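Local structure of virulent strain associated lipoprotein (Borreliella spielmanii A14S, 6FZZ) at residues L19-N24 and N143-F148; E97-A102 and K163-D168; A102-D107 and L185-I190; D120-H125 and S206-I211. The protein is an outer-surface lipoprotein of a Lyme disease spirochaete, probably able to bind glutathione like its Borrelia burgdorferi relative and to support colonisation of the mammalian host. One frame throughout, in Å; residues are numbered along the deposited sequence.

Interaction 1. Residues L19-N24 and N143-F148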
loop_
_atom_site.group_PDB
_atom_site.type_symbol
_atom_site.label_atom_id
_atom_site.label_comp_id
_atom_site.label_asym_id
_atom_site.label_seq_id
_atom_site.Cartn_x
_atom_site.Cartn_y
_atom_site.Cartn_z
ATOM N N LEU A 19 -24.664 7.607 4.791
ATOM C CA LEU A 19 -24.726 6.155 4.975
ATOM C C LEU A 19 -24.416 5.526 3.620
ATOM O O LEU A 19 -23.591 4.608 3.536
ATOM C CB LEU A 19 -26.055 5.679 5.546
ATOM C CG LEU A 19 -26.282 5.924 7.042
ATOM C CD1 LEU A 19 -27.753 5.743 7.437
ATOM C CD2 LEU A 19 -25.414 4.996 7.880
ATOM N N ASN A 20 -25.070 6.053 2.569
ATOM C CA ASN A 20 -24.902 5.495 1.236
ATOM C C ASN A 20 -23.469 5.664 0.750
ATOM O O ASN A 20 -22.890 4.735 0.212
ATOM C CB ASN A 20 -25.926 6.118 0.252
ATOM C CG ASN A 20 -27.327 5.585 0.473
ATOM O OD1 ASN A 20 -27.488 4.484 0.912
ATOM N ND2 ASN A 20 -28.314 6.342 0.173
ATOM N N ASP A 21 -22.889 6.858 0.912
ATOM C CA ASP A 21 -21.569 7.107 0.333
ATOM C C ASP A 21 -20.489 6.191 1.035
ATOM O O ASP A 21 -19.519 5.713 0.491
ATOM C CB ASP A 21 -21.161 8.529 0.633
ATOM C CG ASP A 21 -21.860 9.544 -0.205
ATOM O OD1 ASP A 21 -22.366 9.233 -1.329
ATOM O OD2 ASP A 21 -21.848 10.688 0.284
ATOM N N LEU A 22 -20.727 5.984 2.294
ATOM C CA LEU A 22 -19.812 5.251 3.138
ATOM C C LEU A 22 -19.910 3.755 2.871
ATOM O O LEU A 22 -18.881 3.068 2.732
ATOM C CB LEU A 22 -20.154 5.682 4.550
ATOM C CG LEU A 22 -19.209 5.661 5.711
ATOM C CD1 LEU A 22 -17.752 5.923 5.358
ATOM C CD2 LEU A 22 -19.767 6.639 6.735
ATOM N N ARG A 23 -21.126 3.240 2.651
ATOM C CA ARG A 23 -21.229 1.868 2.175
ATOM C C ARG A 23 -20.614 1.706 0.847
ATOM O O ARG A 23 -19.963 0.710 0.597
ATOM C CB ARG A 23 -22.686 1.312 2.111
ATOM C CG ARG A 23 -23.227 0.955 3.446
ATOM C CD ARG A 23 -24.731 0.616 3.404
ATOM N NE ARG A 23 -24.914 0.361 4.775
ATOM C CZ ARG A 23 -25.733 0.960 5.611
ATOM N NH1 ARG A 23 -26.731 1.755 5.220
ATOM N NH2 ARG A 23 -25.600 0.613 6.874
ATOM N N ASN A 24 -20.827 2.648 -0.043
ATOM C CA ASN A 24 -20.178 2.571 -1.343
ATOM C C ASN A 24 -18.653 2.522 -1.229
ATOM O O ASN A 24 -17.983 1.735 -1.905
ATOM C CB ASN A 24 -20.603 3.759 -2.231
ATOM C CG ASN A 24 -21.881 3.452 -2.968
ATOM O OD1 ASN A 24 -21.908 2.549 -3.812
ATOM N ND2 ASN A 24 -22.954 4.100 -2.594
ATOM N N ASN A 143 -17.368 12.315 10.026
ATOM C CA ASN A 143 -15.979 12.184 10.431
ATOM C C ASN A 143 -15.388 10.900 9.835
ATOM O O ASN A 143 -14.333 10.949 9.203
ATOM C CB ASN A 143 -15.902 12.215 11.959
ATOM C CG ASN A 143 -14.501 12.352 12.459
ATOM O OD1 ASN A 143 -13.745 13.211 12.018
ATOM N ND2 ASN A 143 -14.138 11.497 13.375
ATOM N N LEU A 144 -16.128 9.808 9.955
ATOM C CA LEU A 144 -15.719 8.527 9.461
ATOM C C LEU A 144 -15.479 8.566 7.961
ATOM O O LEU A 144 -14.468 8.010 7.457
ATOM C CB LEU A 144 -16.724 7.428 9.852
ATOM C CG LEU A 144 -16.545 6.029 9.297
ATOM C CD1 LEU A 144 -15.182 5.458 9.657
ATOM C CD2 LEU A 144 -17.663 5.082 9.782
ATOM N N LYS A 145 -16.401 9.207 7.246
ATOM C CA LYS A 145 -16.246 9.325 5.818
ATOM C C LYS A 145 -14.999 10.135 5.457
ATOM O O LYS A 145 -14.253 9.741 4.606
ATOM C CB LYS A 145 -17.484 9.926 5.161
ATOM C CG LYS A 145 -17.317 10.146 3.629
ATOM C CD LYS A 145 -18.372 11.127 3.128
ATOM C CE LYS A 145 -18.549 11.129 1.610
ATOM N NZ LYS A 145 -17.598 12.097 1.038
ATOM N N ASN A 146 -14.808 11.284 6.065
ATOM C CA ASN A 146 -13.659 12.095 5.786
ATOM C C ASN A 146 -12.344 11.354 6.163
ATOM O O ASN A 146 -11.383 11.471 5.430
ATOM C CB ASN A 146 -13.730 13.397 6.570
ATOM C CG ASN A 146 -14.868 14.319 6.100
ATOM O OD1 ASN A 146 -15.335 14.264 4.952
ATOM N ND2 ASN A 146 -15.309 15.176 6.997
ATOM N N LEU A 147 -12.309 10.651 7.296
ATOM C CA LEU A 147 -11.091 9.893 7.713
ATOM C C LEU A 147 -10.758 8.781 6.695
ATOM O O LEU A 147 -9.633 8.625 6.239
ATOM C CB LEU A 147 -11.255 9.335 9.102
ATOM C CG LEU A 147 -11.280 10.356 10.257
ATOM C CD1 LEU A 147 -11.703 9.667 11.521
ATOM C CD2 LEU A 147 -9.930 10.973 10.501
ATOM N N PHE A 148 -11.783 8.075 6.255
ATOM C CA PHE A 148 -11.586 6.945 5.344
ATOM C C PHE A 148 -11.119 7.393 3.986
ATOM O O PHE A 148 -10.204 6.803 3.363
ATOM C CB PHE A 148 -12.882 6.136 5.225
ATOM C CG PHE A 148 -12.673 4.808 4.599
ATOM C CD1 PHE A 148 -11.686 3.935 5.090
ATOM C CD2 PHE A 148 -13.427 4.400 3.529
ATOM C CE1 PHE A 148 -11.478 2.699 4.532
ATOM C CE2 PHE A 148 -13.257 3.145 2.997
ATOM C CZ PHE A 148 -12.266 2.306 3.465
#
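Leu-22 reaches helix 143-148 with both of its methyls, and each finds a different partner. Its CB runs along the interface rather than straight at the other helix, but CG stands opposite the backbone N (chi1 -154°), and this swings the fork across. CD1 comes to rest on the main chain of Lys-145, 3.7 Å from Lys-145 CA. On the other branch, Leu-22 CD2 meets Leu-144 CD2 at 4.0 Å, the two leucine side chains lying roughly perpendicular. The second torsion of Leu-22 falls away from a staggered value, which, if taken at face value, implies a modest strain in a buried group.

The two segments belong to the long helices 15-41 and 138-170 of an all-helical domain of the pFam54 family. They run nearly alongside each other, with local axes 10.1 Å apart and 32° between their directions, and Leu-22 and Lys-145 bring the backbones to 6.0 Å between CA atoms.

Toward solvent, the extended first three torsions of Lys-145 carry CE to Asp-21, 3.6 Å from Asp-21 OD2 and 3.8 Å from Asp-21 CB; the bend at the last torsion (chi4 -88°) then turns NZ aside. At 4.5 Å, Lys-145 NZ and Asp-21 OD2 are too far apart for a salt bridge. Each charge is instead paired along its own helix, Lys-145 with Glu-149 and Asp-21 with Lys-17. The aliphatic part of Lys-145 also packs on Leu-18 and Leu-25, and Leu-144 also touches Leu-133 in a loop.

Interaction 2. Residues E97-A102 and K163-D168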
loop_
_atom_site.group_PDB
_atom_site.type_symbol
_atom_site.label_atom_id
_atom_site.label_comp_id
_atom_site.label_asym_id
_atom_site.label_seq_id
_atom_site.Cartn_x
_atom_site.Cartn_y
_atom_site.Cartn_z
ATOM N N GLU A 97 13.581 -3.800 -9.872
ATOM C CA GLU A 97 14.902 -3.508 -10.412
ATOM C C GLU A 97 15.426 -2.141 -9.982
ATOM O O GLU A 97 16.589 -2.053 -9.483
ATOM C CB GLU A 97 14.895 -3.629 -11.960
ATOM C CG GLU A 97 14.620 -5.064 -12.381
ATOM C CD GLU A 97 14.479 -5.221 -13.908
ATOM O OE1 GLU A 97 14.323 -4.192 -14.611
ATOM O OE2 GLU A 97 14.493 -6.378 -14.395
ATOM N N ILE A 98 14.586 -1.100 -10.083
ATOM C CA ILE A 98 15.009 0.264 -9.759
ATOM C C ILE A 98 15.328 0.407 -8.268
ATOM O O ILE A 98 16.332 0.974 -7.911
ATOM C CB ILE A 98 13.947 1.324 -10.109
ATOM C CG1 ILE A 98 13.796 1.466 -11.613
ATOM C CG2 ILE A 98 14.306 2.687 -9.564
ATOM C CD1 ILE A 98 12.461 2.077 -11.941
ATOM N N ILE A 99 14.461 -0.127 -7.397
ATOM C CA ILE A 99 14.718 -0.092 -5.972
ATOM C C ILE A 99 15.972 -0.901 -5.510
ATOM O O ILE A 99 16.739 -0.446 -4.673
ATOM C CB ILE A 99 13.447 -0.512 -5.187
ATOM C CG1 ILE A 99 12.244 0.310 -5.671
ATOM C CG2 ILE A 99 13.671 -0.380 -3.686
ATOM C CD1 ILE A 99 12.372 1.843 -5.482
ATOM N N ILE A 100 16.164 -2.094 -6.068
ATOM C CA ILE A 100 17.391 -2.863 -5.888
ATOM C C ILE A 100 18.634 -2.092 -6.323
ATOM O O ILE A 100 19.615 -2.018 -5.574
ATOM C CB ILE A 100 17.307 -4.214 -6.622
ATOM C CG1 ILE A 100 16.284 -5.128 -5.934
ATOM C CG2 ILE A 100 18.680 -4.889 -6.753
ATOM C CD1 ILE A 100 15.892 -6.338 -6.779
ATOM N N LEU A 101 18.581 -1.512 -7.501
ATOM C CA LEU A 101 19.681 -0.652 -7.971
ATOM C C LEU A 101 19.988 0.523 -7.054
ATOM O O LEU A 101 21.136 0.843 -6.843
ATOM C CB LEU A 101 19.402 -0.140 -9.351
ATOM C CG LEU A 101 19.620 -1.204 -10.392
ATOM C CD1 LEU A 101 19.067 -0.685 -11.725
ATOM C CD2 LEU A 101 21.108 -1.581 -10.479
ATOM N N ALA A 102 18.960 1.151 -6.494
ATOM C CA ALA A 102 19.135 2.198 -5.464
ATOM C C ALA A 102 19.588 1.646 -4.128
ATOM O O ALA A 102 19.945 2.431 -3.234
ATOM C CB ALA A 102 17.812 2.967 -5.261
ATOM N N LYS A 163 4.479 5.272 -9.628
ATOM C CA LYS A 163 4.283 5.357 -11.108
ATOM C C LYS A 163 5.145 6.415 -11.759
ATOM O O LYS A 163 5.781 6.154 -12.779
ATOM C CB LYS A 163 2.815 5.521 -11.459
ATOM C CG LYS A 163 1.991 4.319 -11.007
ATOM C CD LYS A 163 1.992 3.242 -12.065
ATOM C CE LYS A 163 1.350 3.748 -13.356
ATOM N NZ LYS A 163 0.848 2.606 -14.143
ATOM N N GLN A 164 5.238 7.594 -11.144
ATOM C CA GLN A 164 6.136 8.624 -11.636
ATOM C C GLN A 164 7.623 8.206 -11.596
ATOM O O GLN A 164 8.397 8.502 -12.504
ATOM C CB GLN A 164 5.934 9.900 -10.829
ATOM C CG GLN A 164 6.744 11.089 -11.294
ATOM C CD GLN A 164 6.204 11.620 -12.632
ATOM O OE1 GLN A 164 4.996 11.806 -12.783
ATOM N NE2 GLN A 164 7.084 11.824 -13.597
ATOM N N LEU A 165 8.042 7.536 -10.539
ATOM C CA LEU A 165 9.402 7.033 -10.513
ATOM C C LEU A 165 9.672 6.246 -11.757
ATOM O O LEU A 165 10.759 6.378 -12.373
ATOM C CB LEU A 165 9.656 6.161 -9.280
ATOM C CG LEU A 165 11.049 5.499 -9.218
ATOM C CD1 LEU A 165 12.177 6.511 -9.229
ATOM C CD2 LEU A 165 11.150 4.535 -8.008
ATOM N N LEU A 166 8.765 5.344 -12.106
ATOM C CA LEU A 166 9.007 4.517 -13.322
ATOM C C LEU A 166 9.170 5.397 -14.581
ATOM O O LEU A 166 10.016 5.134 -15.416
ATOM C CB LEU A 166 7.875 3.538 -13.583
ATOM C CG LEU A 166 7.720 2.459 -12.527
ATOM C CD1 LEU A 166 6.474 1.686 -12.898
ATOM C CD2 LEU A 166 8.948 1.579 -12.540
ATOM N N LEU A 167 8.422 6.480 -14.661
ATOM C CA LEU A 167 8.541 7.376 -15.848
ATOM C C LEU A 167 9.829 8.172 -15.803
ATOM O O LEU A 167 10.513 8.300 -16.824
ATOM C CB LEU A 167 7.350 8.332 -15.919
ATOM C CG LEU A 167 5.939 7.696 -15.974
ATOM C CD1 LEU A 167 4.859 8.747 -16.249
ATOM C CD2 LEU A 167 5.825 6.601 -17.007
ATOM N N ASP A 168 10.157 8.713 -14.619
ATOM C CA ASP A 168 11.381 9.494 -14.435
ATOM C C ASP A 168 12.612 8.727 -14.728
ATOM O O ASP A 168 13.619 9.288 -15.238
ATOM C CB ASP A 168 11.488 10.051 -13.022
ATOM C CG ASP A 168 10.483 11.173 -12.790
ATOM O OD1 ASP A 168 9.968 11.650 -13.796
ATOM O OD2 ASP A 168 10.187 11.553 -11.652
#
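The second torsion separates the two isoleucines that face Leu-165 and Leu-166. In Ile-98 it is extended (chi2 159°) and carries CD1 outward; in Ile-99 it is folded (chi2 -61°), bending CD1 round toward a helix that its CB does not face. The result is a three-point apolar contact. Ile-98 CD1 touches Leu-166 CD2 at 3.6 Å, the closest approach between the segments. The other branch of Ile-98, CG2, lies 4.0 Å from Leu-165 CD2, and here the two side chains pass in opposite senses, flank against flank. Ile-99 CD1 approaches the same methyl, Leu-165 CD2, at 3.9 Å, so this single methyl serves both isoleucines. No hydrogen bond joins the segments, and all four touching side chains are buried.

The backbones stay well apart: the nearest CA atoms, of Ile-98 and Leu-166, are 8.2 Å from each other, and the local axes approach to 11.6 Å. Methyl ends therefore span the interface. Around them, Leu-183 packs on Ile-98, His-186 on Leu-165, Phe-95 on both leucines, and Ile-108 and Phe-109 on Ile-99. The directions of the two segments differ by 76°, a steep crossing in which the short helix 89-102 lies athwart the long helix 138-170. This is ordinary hydrophobic helix-helix packing at one end of the all-helical pFam54 domain.

Interaction 3. Residues A102-D107 and L185-I190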
loop_
_atom_site.group_PDB
_atom_site.type_symbol
_atom_site.label_atom_id
_atom_site.label_comp_id
_atom_site.label_asym_id
_atom_site.label_seq_id
_atom_site.Cartn_x
_atom_site.Cartn_y
_atom_site.Cartn_z
ATOM N N ALA A 102 18.960 1.151 -6.494
ATOM C CA ALA A 102 19.135 2.198 -5.464
ATOM C C ALA A 102 19.588 1.646 -4.128
ATOM O O ALA A 102 19.945 2.431 -3.234
ATOM C CB ALA A 102 17.812 2.967 -5.261
ATOM N N ASN A 103 19.489 0.331 -3.961
ATOM C CA ASN A 103 19.736 -0.380 -2.670
ATOM C C ASN A 103 18.875 0.134 -1.476
ATOM O O ASN A 103 19.369 0.467 -0.376
ATOM C CB ASN A 103 21.205 -0.374 -2.340
ATOM C CG ASN A 103 21.551 -1.333 -1.230
ATOM O OD1 ASN A 103 21.094 -2.486 -1.204
ATOM N ND2 ASN A 103 22.367 -0.880 -0.316
ATOM N N GLU A 104 17.561 0.223 -1.710
ATOM C CA GLU A 104 16.658 0.753 -0.677
ATOM C C GLU A 104 15.458 -0.162 -0.581
ATOM O O GLU A 104 14.351 0.331 -0.320
ATOM C CB GLU A 104 16.199 2.191 -1.018
ATOM C CG GLU A 104 17.262 3.295 -0.915
ATOM C CD GLU A 104 17.810 3.416 0.508
ATOM O OE1 GLU A 104 17.133 2.974 1.482
ATOM O OE2 GLU A 104 18.979 3.839 0.654
ATOM N N VAL A 105 15.675 -1.484 -0.747
ATOM C CA VAL A 105 14.554 -2.423 -0.717
ATOM C C VAL A 105 13.792 -2.321 0.603
ATOM O O VAL A 105 12.563 -2.187 0.636
ATOM C CB VAL A 105 14.990 -3.849 -1.023
ATOM C CG1 VAL A 105 13.819 -4.826 -0.789
ATOM C CG2 VAL A 105 15.457 -3.963 -2.476
ATOM N N GLU A 106 14.534 -2.372 1.701
ATOM C CA GLU A 106 13.909 -2.357 3.028
ATOM C C GLU A 106 13.086 -1.159 3.332
ATOM O O GLU A 106 11.929 -1.290 3.766
ATOM C CB GLU A 106 14.969 -2.546 4.128
ATOM C CG GLU A 106 15.513 -3.956 4.130
ATOM C CD GLU A 106 16.533 -4.177 5.268
ATOM O OE1 GLU A 106 16.788 -3.227 6.075
ATOM O OE2 GLU A 106 17.050 -5.312 5.362
ATOM N N ASP A 107 13.623 0.028 3.094
ATOM C CA ASP A 107 12.960 1.247 3.534
ATOM C C ASP A 107 11.770 1.543 2.596
ATOM O O ASP A 107 10.765 2.056 3.047
ATOM C CB ASP A 107 13.930 2.456 3.537
ATOM C CG ASP A 107 14.807 2.500 4.808
ATOM O OD1 ASP A 107 14.808 1.517 5.545
ATOM O OD2 ASP A 107 15.506 3.486 5.080
ATOM N N LEU A 185 19.932 9.335 -4.130
ATOM C CA LEU A 185 19.383 10.549 -3.499
ATOM C C LEU A 185 17.871 10.724 -3.721
ATOM O O LEU A 185 17.123 11.046 -2.791
ATOM C CB LEU A 185 20.076 11.814 -4.025
ATOM C CG LEU A 185 21.431 12.079 -3.411
ATOM C CD1 LEU A 185 22.272 13.034 -4.275
ATOM C CD2 LEU A 185 21.203 12.655 -2.007
ATOM N N HIS A 186 17.432 10.545 -4.962
ATOM C CA HIS A 186 16.016 10.650 -5.297
ATOM C C HIS A 186 15.191 9.566 -4.579
ATOM O O HIS A 186 14.128 9.837 -4.033
ATOM C CB HIS A 186 15.894 10.538 -6.827
ATOM C CG HIS A 186 14.489 10.611 -7.331
ATOM N ND1 HIS A 186 13.729 11.765 -7.263
ATOM C CD2 HIS A 186 13.716 9.695 -7.947
ATOM C CE1 HIS A 186 12.546 11.545 -7.818
ATOM N NE2 HIS A 186 12.510 10.291 -8.222
ATOM N N VAL A 187 15.654 8.331 -4.596
ATOM C CA VAL A 187 14.926 7.263 -3.894
ATOM C C VAL A 187 14.825 7.531 -2.362
ATOM O O VAL A 187 13.782 7.199 -1.720
ATOM C CB VAL A 187 15.463 5.888 -4.266
ATOM C CG1 VAL A 187 14.866 4.769 -3.409
ATOM C CG2 VAL A 187 15.081 5.608 -5.719
ATOM N N LYS A 188 15.863 8.151 -1.784
ATOM C CA LYS A 188 15.817 8.592 -0.377
ATOM C C LYS A 188 14.724 9.556 -0.061
ATOM O O LYS A 188 14.116 9.443 1.022
ATOM C CB LYS A 188 17.100 9.293 0.039
ATOM C CG LYS A 188 18.194 8.349 0.293
ATOM C CD LYS A 188 17.961 7.601 1.568
ATOM C CE LYS A 188 19.284 7.104 2.142
ATOM N NZ LYS A 188 19.113 5.766 2.724
ATOM N N GLU A 189 14.552 10.546 -0.942
ATOM C CA GLU A 189 13.462 11.523 -0.860
ATOM C C GLU A 189 12.092 10.840 -0.950
ATOM O O GLU A 189 11.142 11.296 -0.320
ATOM C CB GLU A 189 13.477 12.548 -2.005
ATOM C CG GLU A 189 14.328 13.789 -1.880
ATOM C CD GLU A 189 14.316 14.401 -0.485
ATOM O OE1 GLU A 189 13.227 14.562 0.117
ATOM O OE2 GLU A 189 15.426 14.708 -0.008
ATOM N N ILE A 190 11.971 9.817 -1.808
ATOM C CA ILE A 190 10.721 9.033 -1.856
ATOM C C ILE A 190 10.484 8.330 -0.521
ATOM O O ILE A 190 9.329 8.353 0.001
ATOM C CB ILE A 190 10.710 8.087 -3.057
ATOM C CG1 ILE A 190 10.707 8.914 -4.328
ATOM C CG2 ILE A 190 9.498 7.183 -3.047
ATOM C CD1 ILE A 190 10.848 8.102 -5.607
HETATM O O HOH W 1 16.654 5.471 3.773
#
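The carboxylate of Glu-104 is met by Lys-188 from above its plane: NZ sits 47° out of that plane and 2.8 Å from Glu-104 OE2, in a hydrogen-bonded salt bridge. OE2 also pairs with Lys-184, and two ammonium groups at one oxygen would be expected to favour the charged carboxylate. At Glu-104 OE1 a water makes a weak contact. The same water accepts from Lys-188 NZ at 2.7 Å and donates to Asp-107 OD2 at 2.6 Å. It thus bridges Asp-107 to the lysine, whose NZ is 4.9 Å from Asp-107 OD2, too far for a direct bond.

The contact sits at a helix-to-helix corner. Asn-103, with positive phi, ends helix 89-102 in a Schellman motif, and Glu-104 occupies the N-cap position of helix 105-126; the tight turn faces the side of helix 180-209. Alongside the charged group the packing is apolar. Val-187 spreads its two methyls over the corner: CG2 lies 3.8 Å from Ala-102 CB, and CG1 lies 3.8 Å from Glu-104 CG. A bend in the glutamate (chi2 -61°) lets its methylenes rest on the valine while the carboxylate turns to Lys-188. The lysine approaches at about a right angle to the glutamate, its own chain bent at chi2 and again near the tip. Val-187 also packs on Ile-108, on the first turn of helix 105-126.

Interaction 4. Residues D120-H125 and S206-I211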
loop_
_atom_site.group_PDB
_atom_site.type_symbol
_atom_site.label_atom_id
_atom_site.label_comp_id
_atom_site.label_asym_id
_atom_site.label_seq_id
_atom_site.Cartn_x
_atom_site.Cartn_y
_atom_site.Cartn_z
ATOM N N ASP A 120 -5.663 -1.949 4.710
ATOM C CA ASP A 120 -6.247 -3.323 4.729
ATOM C C ASP A 120 -6.946 -3.609 6.051
ATOM O O ASP A 120 -8.077 -4.110 6.079
ATOM C CB ASP A 120 -5.131 -4.330 4.536
ATOM C CG ASP A 120 -5.679 -5.731 4.250
ATOM O OD1 ASP A 120 -6.272 -5.942 3.185
ATOM O OD2 ASP A 120 -5.643 -6.542 5.146
ATOM N N TYR A 121 -6.276 -3.285 7.163
ATOM C CA TYR A 121 -6.818 -3.476 8.494
ATOM C C TYR A 121 -8.064 -2.665 8.704
ATOM O O TYR A 121 -9.036 -3.135 9.275
ATOM C CB TYR A 121 -5.769 -3.144 9.574
ATOM C CG TYR A 121 -6.191 -3.543 10.964
ATOM C CD1 TYR A 121 -5.918 -4.803 11.453
ATOM C CD2 TYR A 121 -6.848 -2.655 11.784
ATOM C CE1 TYR A 121 -6.295 -5.189 12.755
ATOM C CE2 TYR A 121 -7.274 -3.005 13.073
ATOM C CZ TYR A 121 -6.976 -4.276 13.580
ATOM O OH TYR A 121 -7.367 -4.626 14.898
ATOM N N THR A 122 -8.039 -1.416 8.247
ATOM C CA THR A 122 -9.201 -0.602 8.365
ATOM C C THR A 122 -10.377 -1.192 7.544
ATOM O O THR A 122 -11.501 -1.168 8.020
ATOM C CB THR A 122 -8.895 0.865 7.948
ATOM O OG1 THR A 122 -7.795 1.351 8.752
ATOM C CG2 THR A 122 -10.091 1.760 8.200
ATOM N N ILE A 123 -10.104 -1.718 6.347
ATOM C CA ILE A 123 -11.178 -2.249 5.533
ATOM C C ILE A 123 -11.810 -3.488 6.197
ATOM O O ILE A 123 -13.044 -3.518 6.348
ATOM C CB ILE A 123 -10.739 -2.543 4.095
ATOM C CG1 ILE A 123 -10.354 -1.252 3.420
ATOM C CG2 ILE A 123 -11.889 -3.217 3.373
ATOM C CD1 ILE A 123 -9.508 -1.451 2.163
ATOM N N ILE A 124 -10.975 -4.422 6.706
ATOM C CA ILE A 124 -11.536 -5.598 7.390
ATOM C C ILE A 124 -12.239 -5.258 8.684
ATOM O O ILE A 124 -13.149 -5.964 9.097
ATOM C CB ILE A 124 -10.527 -6.736 7.572
ATOM C CG1 ILE A 124 -9.396 -6.361 8.502
ATOM C CG2 ILE A 124 -9.913 -7.105 6.223
ATOM C CD1 ILE A 124 -8.271 -7.368 8.428
ATOM N N HIS A 125 -11.839 -4.155 9.308
ATOM C CA HIS A 125 -12.553 -3.679 10.441
ATOM C C HIS A 125 -13.960 -3.160 10.135
ATOM O O HIS A 125 -14.933 -3.371 10.909
ATOM C CB HIS A 125 -11.785 -2.536 11.037
ATOM C CG HIS A 125 -12.420 -1.986 12.231
ATOM N ND1 HIS A 125 -12.449 -2.665 13.434
ATOM C CD2 HIS A 125 -13.043 -0.811 12.446
ATOM C CE1 HIS A 125 -13.120 -1.957 14.317
ATOM N NE2 HIS A 125 -13.439 -0.805 13.763
ATOM N N SER A 206 -5.999 4.801 13.409
ATOM C CA SER A 206 -6.310 4.840 14.860
ATOM C C SER A 206 -7.572 5.737 15.079
ATOM O O SER A 206 -8.470 5.413 15.842
ATOM C CB SER A 206 -5.108 5.398 15.671
ATOM O OG SER A 206 -4.015 4.516 15.408
ATOM N N ASP A 207 -7.704 6.804 14.349
ATOM C CA ASP A 207 -8.895 7.605 14.552
ATOM C C ASP A 207 -10.174 6.834 14.129
ATOM O O ASP A 207 -11.194 6.921 14.802
ATOM C CB ASP A 207 -8.839 8.884 13.795
ATOM C CG ASP A 207 -7.863 9.907 14.394
ATOM O OD1 ASP A 207 -7.427 9.803 15.561
ATOM O OD2 ASP A 207 -7.562 10.846 13.659
ATOM N N ILE A 208 -10.112 6.098 13.014
ATOM C CA ILE A 208 -11.258 5.270 12.585
ATOM C C ILE A 208 -11.562 4.179 13.564
ATOM O O ILE A 208 -12.759 4.008 13.952
ATOM C CB ILE A 208 -11.077 4.706 11.181
ATOM C CG1 ILE A 208 -11.146 5.889 10.207
ATOM C CG2 ILE A 208 -12.147 3.639 10.929
ATOM C CD1 ILE A 208 -10.744 5.545 8.781
ATOM N N LEU A 209 -10.503 3.498 14.067
ATOM C CA LEU A 209 -10.716 2.488 15.112
ATOM C C LEU A 209 -11.292 3.071 16.443
ATOM O O LEU A 209 -11.894 2.375 17.180
ATOM C CB LEU A 209 -9.427 1.721 15.444
ATOM C CG LEU A 209 -8.840 0.947 14.291
ATOM C CD1 LEU A 209 -7.550 0.279 14.727
ATOM C CD2 LEU A 209 -9.859 -0.045 13.765
ATOM N N SER A 210 -11.106 4.349 16.707
ATOM C CA SER A 210 -11.652 4.981 17.900
ATOM C C SER A 210 -13.165 5.218 17.875
ATOM O O SER A 210 -13.710 5.641 18.868
ATOM C CB SER A 210 -11.071 6.413 18.042
ATOM O OG SER A 210 -9.744 6.314 18.351
ATOM N N ILE A 211 -13.804 5.113 16.720
ATOM C CA ILE A 211 -15.222 5.395 16.649
ATOM C C ILE A 211 -15.913 4.101 17.083
ATOM O O ILE A 211 -15.775 3.120 16.397
ATOM C CB ILE A 211 -15.606 5.841 15.239
ATOM C CG1 ILE A 211 -14.939 7.184 14.939
ATOM C CG2 ILE A 211 -17.117 5.904 15.118
ATOM C CD1 ILE A 211 -14.968 7.621 13.465
HETATM O O HOH W 2 -14.607 2.027 14.008
#
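Leu-209 places one methyl squarely on the His-125 ring. CD2 of Leu-209 lies 3.5 Å from the centroid of that ring and only 8° off its normal, a CH-pi contact over the centre of the face. Its other methyl goes to a second aromatic side chain: Leu-209 CD1 is 3.7 Å from Tyr-121 CE2. Both rings project from their helix with CG opposite the backbone N (chi1 -179° in His-125), and the leucine fork is divided between them. Deeper in, Thr-122 CG2 meets Ile-208 CD1 at 3.9 Å and is equally close to CG2 of that isoleucine, the side chains crossing at about a right angle.

A water fixes the edge of the histidine. It lies in the ring plane, 3.1 Å from His-125 NE2, and donates to Ile-208 O at 2.7 Å and to Ile-211 O at 2.9 Å. The ring is thus tied to two carbonyls near the C-terminal end of the chain, while Leu-209 presses on its face. Beside these carbonyls, Ser-210 OG bonds back to Ser-206 O, on the opposite face of that carbonyl from Ser-210 N.

Farther out, Thr-122 OG1 bonds to Asn-118 O in its own helix, leaving the methyl for the interface. Ile-208 leans on Leu-144 and Leu-147, and Thr-122 on Leu-151, all of helix 138-170. Helices 105-126 and 180-209 are thereby packed together against a third, an arrangement typical of an all-helical bundle such as this pFam54 domain.

In the fold
From the N terminus, the first halves of the contacts come in the order 19-24, 97-102, 102-107 and 120-125, and their partners follow in the same order, 143-148, 163-168, 185-190 and 206-211. Every loop therefore crosses every other, and none is nested. Interaction 1 closes its loop by joining helix 15-41 to helix 138-170, which interaction 2 uses about 34 Å away between centres. Interactions 2 and 3 share Ala-102 and hold one end of the domain; interactions 1 and 4 touch through Leu-147 and Ile-208 at the other. Helices 105-126 and 180-209 are tied twice, in interactions 3 and 4, whose centres lie 29 Å apart.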